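Local coordinates for protein putative S-adenosylmethionine-dependent methyltransferase (Bacteroides thetaiotaomicron, PDB 1WYZ) that probably transfers a methyl group from S-adenosylmethionine to a substrate not yet established, at residues A[185-197]-A[208-220]. Numbering follows the deposited sequence.
Sequences ILQNCRPQTKLCI and IQTRTVKDWKGHI
Strands 194-197 and 208-212 run antiparallel at 156°, with L195 facing R211 and I197 facing Q209 as hydrogen-bonded pairs and C196 facing T210 as a non-hydrogen-bonded one. The indole of W216 shows how a side chain can join in such backbone pairing. Its NE1 gives a nearly straight hydrogen bond of 2.7 Å to L195 O, the oxygen lying close to the ring plane. That carbonyl also accepts R211 N, and the two donors come from opposite faces of its plane. The methyl I197 CD1 sits over one face of the six-membered ring, 3.6 Å from its centroid, in a CH-pi contact, while R211 CD lies over the opposite face, toward the rim; L195 crosses the indole at about a right angle, its CB, CG and CD2 against W216 CD1 and NE1, on the same side as I197 CD1. The strands form a beta hairpin at the margin of a mixed sheet: 207-212 is outermost within the chain, and 194-199 pairs on its other side with strand 228-233. On the face carrying C196 and T210, SG and CB of C196 pack against T210 OG1, which is hydrogen-bonded to S131 O. Where the strand gives way to the turn of 213-216, P191 O accepts both K214 N at 3.1 Å and T212 OG1 at 2.6 Å, each in the carbonyl plane, and V213 N hydrogen-bonds to T193 O. V213 wedges toward the end of helix 178-188: a chi1 of 171° swings CG1 away from its own N and onto L186 CB at 3.7 Å, while CG2 lies beside R190 O and T193 O, with C189 CB farther off.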
loop_
_atom_site.group_PDB
_atom_site.type_symbol
_atom_site.label_atom_id
_atom_site.label_comp_id
_atom_site.label_asym_id
_atom_site.label_seq_id
_atom_site.Cartn_x
_atom_site.Cartn_y
_atom_site.Cartn_z
ATOM N N ILE A 185 8.357 11.153 20.193
ATOM C CA ILE A 185 8.967 11.520 18.927
ATOM C C ILE A 185 9.706 12.854 19.020
ATOM O O ILE A 185 10.847 12.976 18.560
ATOM C CB ILE A 185 7.900 11.577 17.805
ATOM C CG1 ILE A 185 7.262 10.195 17.656
ATOM C CG2 ILE A 185 8.534 12.018 16.480
ATOM C CD1 ILE A 185 7.999 9.191 16.834
ATOM N N LEU A 186 9.070 13.839 19.648
ATOM C CA LEU A 186 9.660 15.167 19.781
ATOM C C LEU A 186 10.744 15.289 20.851
ATOM O O LEU A 186 11.480 16.281 20.893
ATOM C CB LEU A 186 8.556 16.200 20.016
ATOM C CG LEU A 186 7.623 15.994 21.211
ATOM C CD1 LEU A 186 8.294 16.509 22.484
ATOM C CD2 LEU A 186 6.310 16.742 20.956
ATOM N N GLN A 187 10.851 14.287 21.715
ATOM C CA GLN A 187 11.890 14.311 22.731
ATOM C C GLN A 187 13.160 13.690 22.162
ATOM O O GLN A 187 14.254 14.225 22.339
ATOM C CB GLN A 187 11.465 13.534 23.977
ATOM C CG GLN A 187 10.342 14.189 24.743
ATOM C CD GLN A 187 10.728 15.556 25.236
ATOM O OE1 GLN A 187 9.872 16.404 25.474
ATOM N NE2 GLN A 187 12.028 15.781 25.400
ATOM N N ASN A 188 13.003 12.578 21.449
ATOM C CA ASN A 188 14.137 11.852 20.871
ATOM C C ASN A 188 14.565 12.195 19.442
ATOM O O ASN A 188 15.711 11.941 19.065
ATOM C CB ASN A 188 13.868 10.347 20.943
ATOM C CG ASN A 188 13.417 9.905 22.316
ATOM O OD1 ASN A 188 12.220 9.900 22.616
ATOM N ND2 ASN A 188 14.373 9.552 23.168
ATOM N N CYS A 189 13.666 12.764 18.646
ATOM C CA CYS A 189 14.006 13.088 17.266
ATOM C C CYS A 189 14.583 14.479 17.083
ATOM O O CYS A 189 14.406 15.352 17.938
ATOM C CB CYS A 189 12.785 12.901 16.370
ATOM S SG CYS A 189 12.309 11.145 16.187
ATOM N N ARG A 190 15.284 14.673 15.964
ATOM C CA ARG A 190 15.911 15.953 15.651
ATOM C C ARG A 190 14.866 17.011 15.386
ATOM O O ARG A 190 13.750 16.706 14.977
ATOM C CB ARG A 190 16.787 15.859 14.396
ATOM C CG ARG A 190 17.956 14.899 14.451
ATOM C CD ARG A 190 18.874 15.188 13.278
ATOM N NE ARG A 190 19.734 14.051 12.979
ATOM C CZ ARG A 190 19.279 12.856 12.613
ATOM N NH1 ARG A 190 17.971 12.658 12.505
ATOM N NH2 ARG A 190 20.123 11.862 12.356
ATOM N N PRO A 191 15.220 18.282 15.598
ATOM C CA PRO A 191 14.249 19.352 15.352
ATOM C C PRO A 191 13.870 19.552 13.874
ATOM O O PRO A 191 12.745 19.969 13.568
ATOM C CB PRO A 191 14.918 20.582 15.983
ATOM C CG PRO A 191 16.376 20.262 15.925
ATOM C CD PRO A 191 16.428 18.796 16.259
ATOM N N GLN A 192 14.784 19.233 12.959
ATOM C CA GLN A 192 14.495 19.412 11.536
ATOM C C GLN A 192 13.868 18.207 10.837
ATOM O O GLN A 192 13.337 18.327 9.729
ATOM C CB GLN A 192 15.755 19.863 10.792
ATOM C CG GLN A 192 16.176 21.300 11.138
ATOM C CD GLN A 192 15.068 22.316 10.866
ATOM O OE1 GLN A 192 15.222 23.513 11.134
ATOM N NE2 GLN A 192 13.948 21.843 10.331
ATOM N N THR A 193 13.925 17.043 11.481
ATOM C CA THR A 193 13.328 15.846 10.906
ATOM C C THR A 193 11.842 16.177 10.750
ATOM O O THR A 193 11.291 16.947 11.548
ATOM C CB THR A 193 13.481 14.634 11.856
ATOM O OG1 THR A 193 14.872 14.335 12.048
ATOM C CG2 THR A 193 12.778 13.416 11.289
ATOM N N LYS A 194 11.199 15.624 9.719
ATOM C CA LYS A 194 9.771 15.868 9.490
ATOM C C LYS A 194 8.935 14.720 10.010
ATOM O O LYS A 194 9.298 13.544 9.855
ATOM C CB LYS A 194 9.459 16.065 7.999
ATOM C CG LYS A 194 9.881 17.422 7.437
ATOM C CD LYS A 194 9.233 17.718 6.078
ATOM C CE LYS A 194 9.513 19.152 5.646
ATOM N NZ LYS A 194 8.681 19.588 4.483
ATOM N N LEU A 195 7.807 15.071 10.614
ATOM C CA LEU A 195 6.878 14.095 11.155
ATOM C C LEU A 195 5.480 14.336 10.594
ATOM O O LEU A 195 4.966 15.448 10.680
ATOM C CB LEU A 195 6.830 14.206 12.679
ATOM C CG LEU A 195 5.564 13.576 13.267
ATOM C CD1 LEU A 195 5.571 12.095 12.957
ATOM C CD2 LEU A 195 5.488 13.798 14.765
ATOM N N CYS A 196 4.867 13.298 10.022
ATOM C CA CYS A 196 3.517 13.409 9.486
ATOM C C CYS A 196 2.555 12.599 10.354
ATOM O O CYS A 196 2.765 11.406 10.582
ATOM C CB CYS A 196 3.460 12.885 8.048
ATOM S SG CYS A 196 1.768 12.786 7.334
ATOM N N ILE A 197 1.505 13.248 10.841
ATOM C CA ILE A 197 0.514 12.571 11.651
ATOM C C ILE A 197 -0.681 12.335 10.754
ATOM O O ILE A 197 -1.166 13.264 10.117
ATOM C CB ILE A 197 0.091 13.439 12.856
ATOM C CG1 ILE A 197 1.223 13.476 13.888
ATOM C CG2 ILE A 197 -1.208 12.903 13.459
ATOM C CD1 ILE A 197 1.075 14.547 14.966
ATOM N N ILE A 208 -4.442 14.780 8.316
ATOM C CA ILE A 208 -3.173 14.333 7.750
ATOM C C ILE A 208 -2.395 15.567 7.388
ATOM O O ILE A 208 -2.626 16.190 6.352
ATOM C CB ILE A 208 -3.332 13.526 6.467
ATOM C CG1 ILE A 208 -4.344 12.394 6.680
ATOM C CG2 ILE A 208 -1.948 13.004 6.039
ATOM C CD1 ILE A 208 -4.801 11.696 5.403
ATOM N N GLN A 209 -1.448 15.897 8.250
ATOM C CA GLN A 209 -0.642 17.086 8.093
ATOM C C GLN A 209 0.815 16.748 8.353
ATOM O O GLN A 209 1.130 15.954 9.237
ATOM C CB GLN A 209 -1.147 18.115 9.102
ATOM C CG GLN A 209 -0.580 19.498 8.980
ATOM C CD GLN A 209 -1.266 20.455 9.936
ATOM O OE1 GLN A 209 -1.249 20.253 11.153
ATOM N NE2 GLN A 209 -1.881 21.498 9.391
ATOM N N THR A 210 1.701 17.344 7.566
ATOM C CA THR A 210 3.130 17.125 7.727
ATOM C C THR A 210 3.729 18.357 8.365
ATOM O O THR A 210 3.303 19.477 8.104
ATOM C CB THR A 210 3.826 16.875 6.390
ATOM O OG1 THR A 210 3.441 15.590 5.898
ATOM C CG2 THR A 210 5.332 16.911 6.559
ATOM N N ARG A 211 4.742 18.151 9.188
ATOM C CA ARG A 211 5.351 19.267 9.866
ATOM C C ARG A 211 6.569 18.813 10.647
ATOM O O ARG A 211 6.594 17.716 11.203
ATOM C CB ARG A 211 4.302 19.872 10.785
ATOM C CG ARG A 211 4.808 20.738 11.875
ATOM C CD ARG A 211 3.652 21.018 12.798
ATOM N NE ARG A 211 2.560 21.662 12.088
ATOM C CZ ARG A 211 1.373 21.907 12.624
ATOM N NH1 ARG A 211 1.132 21.552 13.880
ATOM N NH2 ARG A 211 0.432 22.512 11.909
ATOM N N THR A 212 7.582 19.670 10.676
ATOM C CA THR A 212 8.825 19.378 11.377
ATOM C C THR A 212 8.601 19.177 12.884
ATOM O O THR A 212 7.643 19.709 13.462
ATOM C CB THR A 212 9.847 20.514 11.145
ATOM O OG1 THR A 212 11.137 20.087 11.584
ATOM C CG2 THR A 212 9.450 21.769 11.918
ATOM N N VAL A 213 9.483 18.408 13.521
ATOM C CA VAL A 213 9.361 18.156 14.958
ATOM C C VAL A 213 9.371 19.455 15.772
ATOM O O VAL A 213 8.646 19.578 16.761
ATOM C CB VAL A 213 10.485 17.225 15.448
ATOM C CG1 VAL A 213 10.493 17.148 16.970
ATOM C CG2 VAL A 213 10.275 15.844 14.871
ATOM N N LYS A 214 10.194 20.412 15.348
ATOM C CA LYS A 214 10.285 21.703 16.018
ATOM C C LYS A 214 8.938 22.416 15.968
ATOM O O LYS A 214 8.502 22.993 16.957
ATOM C CB LYS A 214 11.342 22.586 15.347
ATOM C CG LYS A 214 11.500 23.962 15.990
ATOM C CD LYS A 214 12.279 24.920 15.102
ATOM C CE LYS A 214 12.513 26.251 15.799
ATOM N NZ LYS A 214 13.387 26.114 17.008
ATOM N N ASP A 215 8.283 22.375 14.810
ATOM C CA ASP A 215 6.987 23.036 14.648
ATOM C C ASP A 215 5.799 22.249 15.186
ATOM O O ASP A 215 4.687 22.766 15.225
ATOM C CB ASP A 215 6.743 23.412 13.176
ATOM C CG ASP A 215 7.564 24.625 12.735
ATOM O OD1 ASP A 215 7.420 25.703 13.361
ATOM O OD2 ASP A 215 8.349 24.501 11.765
ATOM N N TRP A 216 6.027 21.006 15.599
ATOM C CA TRP A 216 4.948 20.206 16.158
ATOM C C TRP A 216 4.807 20.541 17.641
ATOM O O TRP A 216 3.706 20.502 18.196
ATOM C CB TRP A 216 5.225 18.707 15.982
ATOM C CG TRP A 216 4.573 18.092 14.759
ATOM C CD1 TRP A 216 5.194 17.422 13.748
ATOM C CD2 TRP A 216 3.168 18.067 14.450
ATOM N NE1 TRP A 216 4.267 16.976 12.830
ATOM C CE2 TRP A 216 3.017 17.361 13.237
ATOM C CE3 TRP A 216 2.024 18.571 15.085
ATOM C CZ2 TRP A 216 1.768 17.144 12.641
ATOM C CZ3 TRP A 216 0.777 18.357 14.495
ATOM C CH2 TRP A 216 0.660 17.647 13.282
ATOM N N LYS A 217 5.929 20.888 18.271
ATOM C CA LYS A 217 5.954 21.228 19.690
ATOM C C LYS A 217 4.669 21.930 20.076
ATOM O O LYS A 217 3.917 21.453 20.926
ATOM C CB LYS A 217 7.151 22.127 19.994
ATOM C CG LYS A 217 8.500 21.466 19.714
ATOM C CD LYS A 217 8.726 20.247 20.611
ATOM C CE LYS A 217 10.023 19.524 20.269
ATOM N NZ LYS A 217 11.228 20.379 20.439
ATOM N N GLY A 218 4.414 23.063 19.439
ATOM C CA GLY A 218 3.194 23.783 19.726
ATOM C C GLY A 218 2.127 23.198 18.832
ATOM O O GLY A 218 2.429 22.733 17.734
ATOM N N HIS A 219 0.884 23.200 19.291
ATOM C CA HIS A 219 -0.205 22.667 18.486
ATOM C C HIS A 219 -0.141 21.159 18.237
ATOM O O HIS A 219 0.238 20.711 17.152
ATOM C CB HIS A 219 -0.280 23.396 17.136
ATOM C CG HIS A 219 -1.031 24.691 17.189
ATOM N ND1 HIS A 219 -0.620 25.761 17.955
ATOM C CD2 HIS A 219 -2.180 25.080 16.587
ATOM C CE1 HIS A 219 -1.483 26.752 17.825
ATOM N NE2 HIS A 219 -2.440 26.365 16.999
ATOM N N ILE A 220 -0.517 20.384 19.249
ATOM C CA ILE A 220 -0.559 18.931 19.148
ATOM C C ILE A 220 -2.048 18.556 19.220
ATOM O O ILE A 220 -2.721 18.827 20.217
ATOM C CB ILE A 220 0.208 18.276 20.313
ATOM C CG1 ILE A 220 0.129 16.750 20.196
ATOM C CG2 ILE A 220 -0.357 18.753 21.647
ATOM C CD1 ILE A 220 1.000 16.145 19.097
#